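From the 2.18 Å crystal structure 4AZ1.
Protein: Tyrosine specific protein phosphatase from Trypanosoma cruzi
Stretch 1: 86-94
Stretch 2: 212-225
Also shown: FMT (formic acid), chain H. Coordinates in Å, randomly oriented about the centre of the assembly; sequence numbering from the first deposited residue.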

# COMPACT_ATOMS: atom_id res chain seq x y z
N LEU A 86 -23.89 -16.85 -13.95
CA LEU A 86 -22.99 -17.62 -14.79
C LEU A 86 -22.06 -18.41 -13.88
O LEU A 86 -22.12 -18.24 -12.66
CB LEU A 86 -22.22 -16.68 -15.71
CG LEU A 86 -23.11 -15.88 -16.66
CD1 LEU A 86 -22.24 -14.95 -17.47
CD2 LEU A 86 -23.90 -16.80 -17.57
N PRO A 87 -21.24 -19.32 -14.45
CA PRO A 87 -20.38 -20.13 -13.58
C PRO A 87 -19.40 -19.30 -12.78
O PRO A 87 -19.06 -19.67 -11.65
CB PRO A 87 -19.64 -21.03 -14.57
CG PRO A 87 -20.66 -21.26 -15.64
CD PRO A 87 -21.30 -19.88 -15.82
N HIS A 88 -18.95 -18.18 -13.34
CA HIS A 88 -18.03 -17.30 -12.62
C HIS A 88 -18.68 -15.99 -12.21
O HIS A 88 -19.47 -15.39 -12.97
CB HIS A 88 -16.76 -17.03 -13.44
CG HIS A 88 -15.88 -18.22 -13.59
ND1 HIS A 88 -16.03 -19.13 -14.62
CD2 HIS A 88 -14.85 -18.68 -12.83
CE1 HIS A 88 -15.12 -20.08 -14.49
NE2 HIS A 88 -14.40 -19.83 -13.42
N LYS A 89 -18.35 -15.55 -11.00
CA LYS A 89 -18.63 -14.19 -10.55
C LYS A 89 -17.33 -13.43 -10.67
O LYS A 89 -16.25 -14.03 -10.79
CB LYS A 89 -19.06 -14.18 -9.08
CG LYS A 89 -20.29 -15.00 -8.76
CD LYS A 89 -20.86 -14.60 -7.41
CE LYS A 89 -22.06 -15.46 -7.03
NZ LYS A 89 -22.80 -14.91 -5.85
N PHE A 90 -17.43 -12.11 -10.64
CA PHE A 90 -16.26 -11.28 -10.85
C PHE A 90 -16.21 -10.19 -9.79
O PHE A 90 -17.24 -9.81 -9.24
CB PHE A 90 -16.32 -10.67 -12.25
CG PHE A 90 -16.21 -11.70 -13.34
CD1 PHE A 90 -17.35 -12.34 -13.82
CD2 PHE A 90 -14.97 -12.06 -13.85
CE1 PHE A 90 -17.25 -13.32 -14.81
CE2 PHE A 90 -14.86 -13.03 -14.84
CZ PHE A 90 -16.00 -13.66 -15.32
N VAL A 91 -15.01 -9.73 -9.49
CA VAL A 91 -14.86 -8.50 -8.74
C VAL A 91 -14.31 -7.45 -9.69
O VAL A 91 -13.15 -7.53 -10.12
CB VAL A 91 -13.93 -8.67 -7.52
CG1 VAL A 91 -13.76 -7.34 -6.81
CG2 VAL A 91 -14.52 -9.70 -6.55
N ALA A 92 -15.16 -6.50 -10.06
CA ALA A 92 -14.71 -5.40 -10.92
C ALA A 92 -14.24 -4.28 -10.01
O ALA A 92 -15.00 -3.80 -9.17
CB ALA A 92 -15.86 -4.92 -11.83
N CYS A 93 -12.99 -3.85 -10.15
CA CYS A 93 -12.48 -2.83 -9.25
C CYS A 93 -11.46 -1.96 -9.92
O CYS A 93 -11.02 -2.27 -11.03
CB CYS A 93 -11.89 -3.47 -7.98
SG CYS A 93 -10.50 -4.57 -8.33
N GLN A 94 -11.11 -0.85 -9.28
CA GLN A 94 -10.11 0.06 -9.83
C GLN A 94 -8.74 -0.55 -9.61
O GLN A 94 -8.59 -1.55 -8.87
CB GLN A 94 -10.17 1.41 -9.08
CG GLN A 94 -9.75 1.25 -7.61
CD GLN A 94 -9.67 2.56 -6.84
OE1 GLN A 94 -10.09 3.62 -7.32
NE2 GLN A 94 -9.13 2.49 -5.63
N ASN A 212 -8.30 -18.25 -19.50
CA ASN A 212 -7.87 -18.21 -18.11
C ASN A 212 -9.05 -18.20 -17.16
O ASN A 212 -9.08 -18.98 -16.21
CB ASN A 212 -6.97 -17.01 -17.83
CG ASN A 212 -5.60 -17.15 -18.43
OD1 ASN A 212 -5.05 -16.20 -18.98
ND2 ASN A 212 -5.05 -18.36 -18.37
N VAL A 213 -10.01 -17.31 -17.41
CA VAL A 213 -11.20 -17.22 -16.57
C VAL A 213 -11.88 -18.57 -16.45
O VAL A 213 -12.12 -19.05 -15.33
CB VAL A 213 -12.20 -16.15 -17.10
CG1 VAL A 213 -13.54 -16.27 -16.41
CG2 VAL A 213 -11.64 -14.76 -16.88
N LYS A 214 -12.15 -19.21 -17.59
CA LYS A 214 -12.85 -20.49 -17.61
C LYS A 214 -12.12 -21.61 -16.88
O LYS A 214 -12.75 -22.47 -16.25
CB LYS A 214 -13.08 -20.95 -19.05
CG LYS A 214 -13.98 -20.07 -19.87
CD LYS A 214 -14.10 -20.64 -21.27
CE LYS A 214 -14.01 -19.54 -22.32
NZ LYS A 214 -13.60 -20.07 -23.65
N ASN A 215 -10.79 -21.62 -16.98
CA ASN A 215 -9.98 -22.66 -16.36
C ASN A 215 -9.72 -22.37 -14.87
O ASN A 215 -9.16 -23.20 -14.16
CB ASN A 215 -8.67 -22.86 -17.13
CG ASN A 215 -8.89 -23.40 -18.54
OD1 ASN A 215 -10.02 -23.66 -18.95
ND2 ASN A 215 -7.80 -23.56 -19.30
N SER A 216 -10.13 -21.19 -14.41
CA SER A 216 -9.97 -20.82 -13.00
C SER A 216 -11.13 -21.40 -12.18
O SER A 216 -12.15 -21.78 -12.74
CB SER A 216 -9.96 -19.30 -12.86
OG SER A 216 -11.29 -18.81 -12.85
N PRO A 217 -10.97 -21.48 -10.84
CA PRO A 217 -12.03 -22.10 -10.01
C PRO A 217 -13.29 -21.23 -9.83
O PRO A 217 -13.21 -20.00 -9.72
CB PRO A 217 -11.35 -22.33 -8.66
CG PRO A 217 -10.20 -21.39 -8.63
CD PRO A 217 -9.75 -21.20 -10.06
N THR A 218 -14.45 -21.88 -9.79
CA THR A 218 -15.72 -21.18 -9.69
C THR A 218 -16.09 -20.89 -8.24
O THR A 218 -17.09 -20.23 -7.96
CB THR A 218 -16.85 -22.00 -10.33
OG1 THR A 218 -17.03 -23.22 -9.60
CG2 THR A 218 -16.52 -22.31 -11.78
N THR A 219 -15.28 -21.42 -7.32
CA THR A 219 -15.52 -21.23 -5.89
C THR A 219 -15.19 -19.81 -5.39
O THR A 219 -15.66 -19.41 -4.32
CB THR A 219 -14.76 -22.28 -5.04
OG1 THR A 219 -13.40 -22.36 -5.48
CG2 THR A 219 -15.40 -23.66 -5.17
N VAL A 220 -14.39 -19.07 -6.15
CA VAL A 220 -14.04 -17.70 -5.78
C VAL A 220 -14.18 -16.78 -6.99
O VAL A 220 -13.98 -17.21 -8.13
CB VAL A 220 -12.60 -17.59 -5.17
CG1 VAL A 220 -12.54 -18.25 -3.79
CG2 VAL A 220 -11.55 -18.20 -6.10
N PRO A 221 -14.52 -15.50 -6.75
CA PRO A 221 -14.70 -14.61 -7.90
C PRO A 221 -13.35 -14.30 -8.55
O PRO A 221 -12.31 -14.32 -7.88
CB PRO A 221 -15.26 -13.33 -7.27
CG PRO A 221 -15.43 -13.61 -5.80
CD PRO A 221 -14.59 -14.78 -5.47
N VAL A 222 -13.38 -14.02 -9.85
CA VAL A 222 -12.19 -13.55 -10.56
C VAL A 222 -12.10 -12.03 -10.41
O VAL A 222 -13.05 -11.32 -10.71
CB VAL A 222 -12.28 -13.89 -12.05
CG1 VAL A 222 -11.15 -13.20 -12.81
CG2 VAL A 222 -12.27 -15.40 -12.25
N VAL A 223 -10.95 -11.53 -9.96
CA VAL A 223 -10.77 -10.08 -9.86
C VAL A 223 -10.32 -9.50 -11.20
O VAL A 223 -9.38 -10.01 -11.82
CB VAL A 223 -9.75 -9.71 -8.76
CG1 VAL A 223 -9.36 -8.22 -8.86
CG2 VAL A 223 -10.31 -10.03 -7.38
N VAL A 224 -11.00 -8.45 -11.66
CA VAL A 224 -10.65 -7.78 -12.91
C VAL A 224 -10.53 -6.27 -12.70
O VAL A 224 -11.44 -5.64 -12.16
CB VAL A 224 -11.73 -8.02 -13.99
CG1 VAL A 224 -11.27 -7.47 -15.34
CG2 VAL A 224 -12.04 -9.49 -14.10
N HIS A 225 -9.41 -5.67 -13.11
CA HIS A 225 -9.30 -4.22 -13.00
C HIS A 225 -8.60 -3.62 -14.20
O HIS A 225 -7.77 -4.28 -14.83
CB HIS A 225 -8.57 -3.80 -11.71
CG HIS A 225 -7.10 -4.10 -11.70
ND1 HIS A 225 -6.15 -3.17 -12.05
CD2 HIS A 225 -6.42 -5.23 -11.37
CE1 HIS A 225 -4.95 -3.70 -11.92
NE2 HIS A 225 -5.09 -4.96 -11.52
C FMT H . -8.74 -1.15 -5.37
O1 FMT H . -9.44 -0.32 -4.76
O2 FMT H . -9.16 -2.03 -6.12
O HOH W 1 -19.96 -18.67 -8.78
O HOH W 2 -16.29 -17.37 -9.57

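Neighbouring parallel β-strands illustrate a general principle: the backbone ladder fixes the register, and side chains of paired residues then fall on the same face of the sheet and pack against one another. The contact between these two stretches, far apart in sequence, is a compact example. On one face, Phe-90 lies against the neighbouring strand, its CD2 3.7 Å from CB of Val-222 and 3.9 Å from CG2 of Val-224. The ring also reaches beyond the sheet, where Phe-90 CZ meets Val-213 CG1 at 3.7 Å. Val-213 CG1 lies at the edge of the Phe-90 ring, near its plane, so the phenyl group of the first strand also touches the helix that comes before the second strand. The other face carries Val-91, whose CG2 approaches CB of Pro-221 at 3.8 Å and whose CB approaches CG2 of Val-223 at 3.9 Å. Val-223 CG1 is in turn 3.9 Å from SG of Cys-93, so the apolar packing continues along this face.

Between the two faces runs the ladder itself. Val-222 N donates to Lys-89 O (3.0 Å) and Val-91 N to Val-222 O (2.8 Å); Val-224 N then donates to Val-91 O (2.8 Å), and Cys-93 N to Val-224 O (3.1 Å). In the manner of parallel strands, Val-91 offers both its N and its O to residues flanking its partner Val-223, rather than to Val-223 itself. The CA atoms of Val-91 and Val-223 are 4.5 Å apart, and the strand axes diverge by only 22°. CA-H...O contacts supplement the ladder, as between Phe-90 CA and Val-222 O at 3.2 Å.

Where the ladder gives out, His-88 takes over with its side chain. His-88 NE2 donates to Ser-216 O at 3.1 Å with an almost straight angle of 168°, the acceptor lying near the ring plane. Val-213 O is equally close to His-88 NE2, at 3.1 Å, but lies over a ring face, and the poor angle rules out a hydrogen bond. Val-213 O accepts instead, within its own stretch, from Ser-216 OG at 2.6 Å and Ser-216 N at 3.1 Å. Thr-218 CG2 covers the opposite face, 3.9 Å from the centroid of the His-88 ring, in a CH-pi contact.

At the exposed margin, water completes the join. One molecule accepts from Lys-89 N at 3.1 Å and donates to Val-220 O at 2.7 Å, bridging the stretches just before the direct backbone bonds begin.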